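Side-chain contacts in putative nucleotidyltransferase (Sulfolobus solfataricus P2, PDB 2RFF), which probably acts as a nucleotidyltransferase, transferring a nucleotidyl group from a nucleoside triphosphate to an acceptor: residues Leu18-Val23 with Lys106-Leu111; Glu25-Phe30 with Trp102-Gly107; Phe57-Ile62 with Met71-Arg76. One frame throughout, in Å; residues are numbered along the deposited sequence.

Contacts 1 and 2 follow one another along helix 6-29 and reach neighbouring strands of the same mixed sheet; their centres are about 8 Å apart. They merge where Phe108 CZ lies 3.6 Å from Trp102 CD1. Contact 3 closes a short loop inside the longer ones closed by the other two, its centre about 12 Å from that of contact 2 and about 16 Å from that of contact 1. It joins contact 2 through Phe30 CB and Phe59 CE2, 3.7 Å apart, and contact 1 through Ile22 CG2 and Phe57 CZ, 3.9 Å apart. The 1,2-ethanediol at Glu105 in contact 2 probably came from the crystallisation liquor.

Contact 1: Leu18-Val23 with Lys106-Leu111; sequences LAKEIV and KGFVLL
Phe108 lays its ring against two side chains one helical turn apart, Lys20 and Val23, and the two meet it in different ways. The tight part is apolar. The CG1 branch of Val23, trans to the main-chain nitrogen, approaches the ring obliquely, with Val23 CG1 3.6 Å from Phe108 CE1. The aliphatic stem of Lys20 covers a face of the same ring in a CH-pi contact: Lys20 CG sits 4.1 Å from the Phe108 ring centroid, 17° off the normal and displaced toward the rim.

The far end of Lys20 belongs to the looser, more solvent-facing part. Its chain runs extended until chi4, where a bend (64°) carries Lys20 NZ back to within 3.4 Å of Phe108 CD2. These Lys20 contacts describe one of two conformers, and the position of NZ in particular is doubtful. The ammonium group forms a salt bridge with Glu24 of its own helix; the C-terminal carboxylate may attract it weakly, NZ of Lys20 lying 4.6 Å from Leu111 OXT, beyond a salt bridge.

Here the short edge strand 107-108 lies against helix 6-29, with the chain terminus close by. Phe108 also borders Trp102, their ring planes at about 60°, while Val109 pairs its backbone with Phe101 of strand 98-103, and that strand also receives Ala19 and Val23 from the helix.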
loop_
_atom_site.group_PDB
_atom_site.type_symbol
_atom_site.label_atom_id
_atom_site.label_comp_id
_atom_site.label_asym_id
_atom_site.label_seq_id
_atom_site.Cartn_x
_atom_site.Cartn_y
_atom_site.Cartn_z
ATOM N N LEU A 18 -5.696 -7.896 3.474
ATOM C CA LEU A 18 -4.321 -8.155 3.847
ATOM C C LEU A 18 -3.529 -6.843 3.949
ATOM O O LEU A 18 -2.800 -6.664 4.928
ATOM C CB LEU A 18 -3.634 -9.081 2.871
ATOM C CG LEU A 18 -2.140 -9.346 3.076
ATOM C CD1 LEU A 18 -1.826 -9.870 4.478
ATOM C CD2 LEU A 18 -1.625 -10.222 1.973
ATOM N N ALA A 19 -3.671 -5.920 2.965
ATOM C CA ALA A 19 -3.016 -4.611 2.982
ATOM C C ALA A 19 -3.440 -3.846 4.244
ATOM O O ALA A 19 -2.586 -3.225 4.890
ATOM C CB ALA A 19 -3.331 -3.847 1.756
ATOM N N LYS A 20 -4.727 -3.906 4.606
ATOM C CA LYS A 20 -5.217 -3.257 5.837
ATOM C C LYS A 20 -4.474 -3.770 7.069
ATOM O O LYS A 20 -4.026 -2.980 7.886
ATOM C CB LYS A 20 -6.735 -3.416 6.037
ATOM C CG LYS A 20 -7.281 -2.939 7.418
ATOM C CD LYS A 20 -8.777 -3.051 7.533
ATOM C CE LYS A 20 -9.282 -2.763 8.956
ATOM N NZ LYS A 20 -9.045 -1.367 9.442
ATOM N N GLU A 21 -4.362 -5.102 7.215
ATOM C CA GLU A 21 -3.653 -5.703 8.348
ATOM C C GLU A 21 -2.201 -5.220 8.411
ATOM O O GLU A 21 -1.705 -4.849 9.475
ATOM C CB GLU A 21 -3.627 -7.216 8.250
ATOM C CG GLU A 21 -4.921 -7.945 8.397
ATOM C CD GLU A 21 -4.738 -9.485 8.281
ATOM O OE1 GLU A 21 -3.667 -10.044 8.668
ATOM O OE2 GLU A 21 -5.681 -10.141 7.808
ATOM N N ILE A 22 -1.524 -5.219 7.263
ATOM C CA ILE A 22 -0.131 -4.781 7.207
ATOM C C ILE A 22 -0.037 -3.313 7.619
ATOM O O ILE A 22 0.837 -2.965 8.417
ATOM C CB ILE A 22 0.482 -5.002 5.784
ATOM C CG1 ILE A 22 0.605 -6.522 5.503
ATOM C CG2 ILE A 22 1.864 -4.312 5.636
ATOM C CD1 ILE A 22 0.948 -6.887 4.057
ATOM N N VAL A 23 -0.930 -2.477 7.071
ATOM C CA VAL A 23 -0.916 -1.005 7.367
ATOM C C VAL A 23 -1.206 -0.747 8.852
ATOM O O VAL A 23 -0.583 0.111 9.460
ATOM C CB VAL A 23 -1.865 -0.216 6.449
ATOM C CG1 VAL A 23 -1.985 1.229 6.942
ATOM C CG2 VAL A 23 -1.348 -0.337 4.982
ATOM N N LYS A 106 -7.219 10.505 8.423
ATOM C CA LYS A 106 -8.444 9.897 7.875
ATOM C C LYS A 106 -8.705 8.456 8.298
ATOM O O LYS A 106 -9.815 7.991 8.123
ATOM C CB LYS A 106 -8.387 9.897 6.345
ATOM C CG LYS A 106 -8.207 11.267 5.683
ATOM C CD LYS A 106 -8.379 11.174 4.152
ATOM C CE LYS A 106 -8.401 12.564 3.505
ATOM N NZ LYS A 106 -8.402 12.494 2.001
ATOM N N GLY A 107 -7.713 7.761 8.852
ATOM C CA GLY A 107 -7.838 6.308 9.029
ATOM C C GLY A 107 -7.901 5.670 7.644
ATOM O O GLY A 107 -7.413 6.225 6.686
ATOM N N PHE A 108 -8.525 4.514 7.520
ATOM C CA PHE A 108 -8.669 3.856 6.213
ATOM C C PHE A 108 -9.773 4.485 5.374
ATOM O O PHE A 108 -10.811 4.863 5.897
ATOM C CB PHE A 108 -8.899 2.359 6.362
ATOM C CG PHE A 108 -7.743 1.664 6.942
ATOM C CD1 PHE A 108 -6.710 1.227 6.115
ATOM C CD2 PHE A 108 -7.608 1.529 8.324
ATOM C CE1 PHE A 108 -5.564 0.597 6.665
ATOM C CE2 PHE A 108 -6.478 0.886 8.866
ATOM C CZ PHE A 108 -5.446 0.453 8.017
ATOM N N VAL A 109 -9.527 4.589 4.070
ATOM C CA VAL A 109 -10.468 5.159 3.102
ATOM C C VAL A 109 -11.368 3.994 2.657
ATOM O O VAL A 109 -10.887 2.894 2.355
ATOM C CB VAL A 109 -9.699 5.831 1.930
ATOM C CG1 VAL A 109 -10.661 6.432 0.901
ATOM C CG2 VAL A 109 -8.800 6.905 2.448
ATOM N N LEU A 110 -12.681 4.210 2.724
ATOM C CA LEU A 110 -13.715 3.194 2.370
ATOM C C LEU A 110 -13.735 1.868 3.179
ATOM O O LEU A 110 -14.512 0.980 2.837
ATOM C CB LEU A 110 -13.719 2.906 0.837
ATOM C CG LEU A 110 -14.595 3.827 -0.050
ATOM C CD1 LEU A 110 -16.079 3.520 0.116
ATOM C CD2 LEU A 110 -14.320 5.298 0.235
ATOM N N LEU A 111 -12.917 1.741 4.239
ATOM C CA LEU A 111 -12.828 0.518 5.059
ATOM C C LEU A 111 -12.900 0.884 6.539
ATOM O O LEU A 111 -13.036 2.085 6.890
ATOM C CB LEU A 111 -11.545 -0.272 4.771
ATOM C CG LEU A 111 -11.295 -0.792 3.357
ATOM C CD1 LEU A 111 -10.028 -1.702 3.337
ATOM C CD2 LEU A 111 -12.519 -1.558 2.806
ATOM O OXT LEU A 111 -12.895 -0.023 7.392
#

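Contact 2: Glu25-Phe30 with Trp102-Gly107; sequences EVASSF and WKREKG. With EDO (1,2-ethanediol), chain B.
Two successive bends, at chi2 (71°) and chi3 (66°), fold Arg104 so that its guanidinium reaches the carbonyl of Ala27, after CG has set out anti to the backbone N. Trp102 likewise has CG anti to its N, which carries the indole toward the helix, where Ala27 CB meets the benzo ring obliquely, 3.6 Å from Trp102 CZ2. The guanidinium and the indole also touch each other: Trp102 CH2 stands 3.6 Å above the centre of the Arg104 guanidinium, so the indole turns its edge to the face of the cation.

Arg104 occupies the turn between strands 98-103 and 107-108, a hairpin in which Lys106 and Gly107 both face Lys103 as a classic beta bulge. From this turn Arg104 NH2 donates to Ala27 O over 3.1 Å with an N-H...O angle of 160°. The oxygen lies in the guanidinium plane, and the donor comes in along a lone pair, within the carbonyl plane. Arg104 NH1 adds a weak bond to this Ala27 O at 3.4 Å. Phe30 O is only 2.9 Å from Arg104 NH2, but the angle is poor for a hydrogen bond; a weak one from NH2 goes to Leu33 O. Positive charge beside carbonyls of the last turn of helix 6-29 is likely to be electrostatically favourable.

At the end of strand 98-103, Lys103 forms salt bridges with Glu34 and Glu35 of strand 33-39, besides a long one to Glu105. The other carboxylate oxygen, Glu105 OE2, accepts a hydrogen bond from O1 of the 1,2-ethanediol at 2.7 Å.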
loop_
_atom_site.group_PDB
_atom_site.type_symbol
_atom_site.label_atom_id
_atom_site.label_comp_id
_atom_site.label_asym_id
_atom_site.label_seq_id
_atom_site.Cartn_x
_atom_site.Cartn_y
_atom_site.Cartn_z
ATOM N N GLU A 25 -0.394 -2.541 11.366
ATOM C CA GLU A 25 0.814 -2.850 12.099
ATOM C C GLU A 25 1.871 -1.777 11.909
ATOM O O GLU A 25 2.454 -1.302 12.867
ATOM C CB GLU A 25 1.375 -4.218 11.698
ATOM C CG GLU A 25 0.435 -5.341 12.055
ATOM C CD GLU A 25 0.887 -6.664 11.544
ATOM O OE1 GLU A 25 2.027 -6.813 11.088
ATOM O OE2 GLU A 25 0.081 -7.600 11.604
ATOM N N VAL A 26 2.127 -1.411 10.656
ATOM C CA VAL A 26 3.096 -0.326 10.318
ATOM C C VAL A 26 2.691 1.024 10.933
ATOM O O VAL A 26 3.507 1.663 11.585
ATOM C CB VAL A 26 3.373 -0.230 8.811
ATOM C CG1 VAL A 26 4.379 0.899 8.499
ATOM C CG2 VAL A 26 3.871 -1.568 8.278
ATOM N N ALA A 27 1.419 1.385 10.815
ATOM C CA ALA A 27 0.917 2.670 11.366
ATOM C C ALA A 27 1.065 2.727 12.911
ATOM O O ALA A 27 1.357 3.735 13.464
ATOM C CB ALA A 27 -0.515 2.905 10.973
ATOM N N SER A 28 0.899 1.590 13.573
ATOM C CA SER A 28 1.058 1.507 15.049
ATOM C C SER A 28 2.529 1.569 15.468
ATOM O O SER A 28 2.829 1.922 16.611
ATOM C CB SER A 28 0.402 0.247 15.628
ATOM O OG SER A 28 1.167 -0.928 15.393
ATOM N N SER A 29 3.432 1.218 14.556
ATOM C CA SER A 29 4.859 1.159 14.796
ATOM C C SER A 29 5.649 2.423 14.502
ATOM O O SER A 29 6.729 2.604 15.081
ATOM C CB SER A 29 5.452 -0.027 14.019
ATOM O OG SER A 29 4.957 -1.294 14.473
ATOM N N PHE A 30 5.165 3.281 13.583
ATOM C CA PHE A 30 5.830 4.472 13.153
ATOM C C PHE A 30 4.887 5.655 13.199
ATOM O O PHE A 30 4.030 5.795 12.327
ATOM C CB PHE A 30 6.343 4.236 11.762
ATOM C CG PHE A 30 7.328 3.111 11.674
ATOM C CD1 PHE A 30 8.640 3.309 12.042
ATOM C CD2 PHE A 30 6.923 1.822 11.280
ATOM C CE1 PHE A 30 9.549 2.243 12.001
ATOM C CE2 PHE A 30 7.825 0.772 11.252
ATOM C CZ PHE A 30 9.136 0.999 11.590
ATOM N N TRP A 102 -4.991 4.862 3.101
ATOM C CA TRP A 102 -4.974 5.246 4.488
ATOM C C TRP A 102 -4.223 6.563 4.608
ATOM O O TRP A 102 -3.297 6.869 3.826
ATOM C CB TRP A 102 -4.289 4.130 5.298
ATOM C CG TRP A 102 -4.087 4.388 6.775
ATOM C CD1 TRP A 102 -4.903 4.009 7.795
ATOM C CD2 TRP A 102 -3.010 5.114 7.378
ATOM N NE1 TRP A 102 -4.388 4.414 9.012
ATOM C CE2 TRP A 102 -3.234 5.121 8.777
ATOM C CE3 TRP A 102 -1.868 5.770 6.871
ATOM C CZ2 TRP A 102 -2.345 5.741 9.682
ATOM C CZ3 TRP A 102 -0.995 6.414 7.763
ATOM C CH2 TRP A 102 -1.236 6.382 9.156
ATOM N N LYS A 103 -4.652 7.345 5.580
ATOM C CA LYS A 103 -3.972 8.597 5.928
ATOM C C LYS A 103 -4.122 8.756 7.438
ATOM O O LYS A 103 -5.178 8.485 7.987
ATOM C CB LYS A 103 -4.529 9.792 5.168
ATOM C CG LYS A 103 -3.811 11.091 5.476
ATOM C CD LYS A 103 -4.230 12.126 4.491
ATOM C CE LYS A 103 -3.685 13.489 4.812
ATOM N NZ LYS A 103 -2.236 13.561 4.658
ATOM N N ARG A 104 -3.070 9.199 8.111
ATOM C CA ARG A 104 -3.146 9.351 9.549
ATOM C C ARG A 104 -4.415 10.109 10.017
ATOM O O ARG A 104 -5.102 9.598 10.913
ATOM C CB ARG A 104 -1.867 10.006 10.088
ATOM C CG ARG A 104 -1.800 10.208 11.584
ATOM C CD ARG A 104 -1.627 8.932 12.338
ATOM N NE ARG A 104 -0.336 8.290 12.091
ATOM C CZ ARG A 104 0.007 7.055 12.499
ATOM N NH1 ARG A 104 -0.838 6.289 13.154
ATOM N NH2 ARG A 104 1.210 6.586 12.203
ATOM N N GLU A 105 -4.735 11.229 9.364
ATOM C CA GLU A 105 -5.867 12.096 9.730
ATOM C C GLU A 105 -7.224 11.591 9.198
ATOM O O GLU A 105 -8.260 12.161 9.542
ATOM C CB GLU A 105 -5.618 13.538 9.308
ATOM C CG GLU A 105 -4.355 14.153 9.941
ATOM C CD GLU A 105 -3.039 13.817 9.232
ATOM O OE1 GLU A 105 -3.034 13.046 8.234
ATOM O OE2 GLU A 105 -1.998 14.358 9.676
ATOM N N LYS A 106 -7.219 10.505 8.423
ATOM C CA LYS A 106 -8.444 9.897 7.875
ATOM C C LYS A 106 -8.705 8.456 8.298
ATOM O O LYS A 106 -9.815 7.991 8.123
ATOM C CB LYS A 106 -8.387 9.897 6.345
ATOM C CG LYS A 106 -8.207 11.267 5.683
ATOM C CD LYS A 106 -8.379 11.174 4.152
ATOM C CE LYS A 106 -8.401 12.564 3.505
ATOM N NZ LYS A 106 -8.402 12.494 2.001
ATOM N N GLY A 107 -7.713 7.761 8.852
ATOM C CA GLY A 107 -7.838 6.308 9.029
ATOM C C GLY A 107 -7.901 5.670 7.644
ATOM O O GLY A 107 -7.413 6.225 6.686
HETATM C C1 EDO B . -2.279 15.470 13.044
HETATM O O1 EDO B . -1.742 15.957 11.807
HETATM C C2 EDO B . -2.090 13.958 13.089
HETATM O O2 EDO B . -0.745 13.577 13.369
#

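Contact 3: Phe57-Ile62 with Met71-Arg76; sequences FVFKGI and MYMVSR
Phe59 and Met73, the latter present as selenomethionine, form a Met-aromatic contact. Met73 SE stands 4.2 Å from the centroid of the Phe59 ring and only 7° from its normal, almost squarely above the face. A bend at chi3 (68°) turns the terminal methyl down over the ring as well, Met73 CE lying 3.6 Å from the same Phe59 centroid in a CH-pi contact and leaning toward the rim. Met73 has a second conformer, so this describes one of its two placements.

A further CH-pi contact is made by Val74. Its CG1 branch, anti to the carbonyl carbon, stands over the centre of the Phe57 ring, 4.3 Å from the centroid and 11° off the normal. That same methyl meets Phe59 differently, near the ring plane and at the edge, with Val74 CG1 3.9 Å from Phe59 CZ. One branch of Val74 is thus fitted between two rings, against the face of one and the rim of the other.

Plain apolar contacts fill in the rest. Val74 CG2 is 4.2 Å from Phe57 CE2, and Ile62 CG2 approaches Met73 SE to 4.3 Å. With a serine in place of Phe59, the selenoether end of Met73 would probably lose the surface it rests on and be freer to turn, while Val74 CG1 would face a gap.

Strand 53-59, helix 67-74 and strand 82-88 form a beta-alpha-beta unit, and Val26 of helix 6-29 reaches Phe57, Phe59 and Val74 too. Joined by aromatic faces, methyls and a selenoether, and largely buried, the helix and strand are held here mainly by hydrophobic and dispersive attraction across the contact, with no polar pair between the two segments.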
loop_
_atom_site.group_PDB
_atom_site.type_symbol
_atom_site.label_atom_id
_atom_site.label_comp_id
_atom_site.label_asym_id
_atom_site.label_seq_id
_atom_site.Cartn_x
_atom_site.Cartn_y
_atom_site.Cartn_z
ATOM N N PHE A 57 4.157 3.013 1.019
ATOM C CA PHE A 57 4.161 3.586 2.363
ATOM C C PHE A 57 4.817 4.971 2.254
ATOM O O PHE A 57 5.947 5.066 1.760
ATOM C CB PHE A 57 4.964 2.720 3.319
ATOM C CG PHE A 57 4.459 1.347 3.495
ATOM C CD1 PHE A 57 3.518 1.103 4.457
ATOM C CD2 PHE A 57 4.934 0.312 2.724
ATOM C CE1 PHE A 57 3.054 -0.161 4.691
ATOM C CE2 PHE A 57 4.476 -0.997 2.967
ATOM C CZ PHE A 57 3.531 -1.220 3.924
ATOM N N VAL A 58 4.161 5.979 2.801
ATOM C CA VAL A 58 4.630 7.389 2.719
ATOM C C VAL A 58 4.851 7.890 4.140
ATOM O O VAL A 58 3.916 7.934 4.912
ATOM C CB VAL A 58 3.703 8.360 1.943
ATOM C CG1 VAL A 58 4.308 9.805 1.838
ATOM C CG2 VAL A 58 3.443 7.788 0.581
ATOM N N PHE A 59 6.106 8.184 4.475
ATOM C CA PHE A 59 6.522 8.620 5.808
ATOM C C PHE A 59 6.988 10.047 5.808
ATOM O O PHE A 59 7.538 10.496 4.833
ATOM C CB PHE A 59 7.720 7.805 6.328
ATOM C CG PHE A 59 7.440 6.334 6.578
ATOM C CD1 PHE A 59 7.512 5.409 5.557
ATOM C CD2 PHE A 59 7.223 5.850 7.878
ATOM C CE1 PHE A 59 7.318 4.007 5.817
ATOM C CE2 PHE A 59 6.993 4.485 8.134
ATOM C CZ PHE A 59 7.054 3.575 7.102
ATOM N N LYS A 60 6.785 10.732 6.924
ATOM C CA LYS A 60 7.354 12.074 7.104
ATOM C C LYS A 60 8.788 11.948 7.603
ATOM O O LYS A 60 9.108 11.032 8.333
ATOM C CB LYS A 60 6.529 12.891 8.112
ATOM C CG LYS A 60 5.106 13.051 7.642
ATOM C CD LYS A 60 4.333 14.190 8.279
ATOM C CE LYS A 60 3.668 13.830 9.567
ATOM N NZ LYS A 60 2.788 14.985 10.058
ATOM N N GLY A 61 9.656 12.853 7.156
ATOM C CA GLY A 61 11.015 12.982 7.664
ATOM C C GLY A 61 12.022 11.891 7.352
ATOM O O GLY A 61 12.941 11.671 8.153
ATOM N N ILE A 62 11.876 11.201 6.221
ATOM C CA ILE A 62 12.844 10.140 5.825
ATOM C C ILE A 62 13.599 10.472 4.537
ATOM O O ILE A 62 14.181 9.593 3.938
ATOM C CB ILE A 62 12.178 8.726 5.733
ATOM C CG1 ILE A 62 11.137 8.663 4.614
ATOM C CG2 ILE A 62 11.525 8.372 7.064
ATOM C CD1 ILE A 62 10.810 7.238 4.154
HETATM N N MSE A 71 13.731 0.117 3.204
HETATM C CA MSE A 71 13.223 -1.283 3.127
HETATM C C MSE A 71 13.116 -1.974 4.496
HETATM O O MSE A 71 12.106 -2.598 4.799
HETATM C CB MSE A 71 14.112 -2.145 2.234
HETATM C CG MSE A 71 13.924 -1.910 0.763
HETATM SE SE MSE A 71 14.902 -3.193 -0.301
HETATM C CE MSE A 71 14.512 -4.748 0.609
ATOM N N TYR A 72 14.170 -1.812 5.304
ATOM C CA TYR A 72 14.273 -2.431 6.651
ATOM C C TYR A 72 13.155 -1.921 7.556
ATOM O O TYR A 72 12.747 -2.638 8.444
ATOM C CB TYR A 72 15.663 -2.143 7.248
ATOM C CG TYR A 72 16.085 -2.943 8.494
ATOM C CD1 TYR A 72 16.479 -4.285 8.370
ATOM C CD2 TYR A 72 16.170 -2.343 9.780
ATOM C CE1 TYR A 72 16.917 -5.024 9.505
ATOM C CE2 TYR A 72 16.575 -3.095 10.931
ATOM C CZ TYR A 72 16.968 -4.413 10.773
ATOM O OH TYR A 72 17.368 -5.159 11.857
HETATM N N MSE A 73 12.644 -0.692 7.327
HETATM C CA MSE A 73 11.542 -0.139 8.152
HETATM C C MSE A 73 10.280 -0.984 8.120
HETATM O O MSE A 73 9.608 -1.157 9.136
HETATM C CB MSE A 73 11.073 1.261 7.704
HETATM C CG MSE A 73 12.090 2.390 7.682
HETATM SE SE MSE A 73 11.364 4.065 7.141
HETATM C CE MSE A 73 10.252 4.321 8.710
ATOM N N VAL A 74 9.939 -1.494 6.940
ATOM C CA VAL A 74 8.699 -2.260 6.753
ATOM C C VAL A 74 8.855 -3.731 6.446
ATOM O O VAL A 74 7.891 -4.461 6.567
ATOM C CB VAL A 74 7.811 -1.584 5.665
ATOM C CG1 VAL A 74 7.545 -0.112 6.064
ATOM C CG2 VAL A 74 8.425 -1.659 4.249
ATOM N N SER A 75 10.060 -4.168 6.077
ATOM C CA SER A 75 10.324 -5.557 5.652
ATOM C C SER A 75 9.649 -6.626 6.452
ATOM O O SER A 75 8.965 -7.490 5.886
ATOM C CB SER A 75 11.828 -5.839 5.678
ATOM O OG SER A 75 12.067 -7.154 5.211
ATOM N N ARG A 76 9.819 -6.557 7.768
ATOM C CA ARG A 76 9.245 -7.612 8.629
ATOM C C ARG A 76 7.727 -7.695 8.715
ATOM O O ARG A 76 7.201 -8.703 9.164
ATOM C CB ARG A 76 9.825 -7.600 10.044
ATOM C CG ARG A 76 9.419 -6.494 10.952
ATOM C CD ARG A 76 9.899 -6.860 12.339
ATOM N NE ARG A 76 9.934 -5.690 13.193
ATOM C CZ ARG A 76 8.907 -5.189 13.867
ATOM N NH1 ARG A 76 7.687 -5.711 13.790
ATOM N NH2 ARG A 76 9.122 -4.120 14.626
#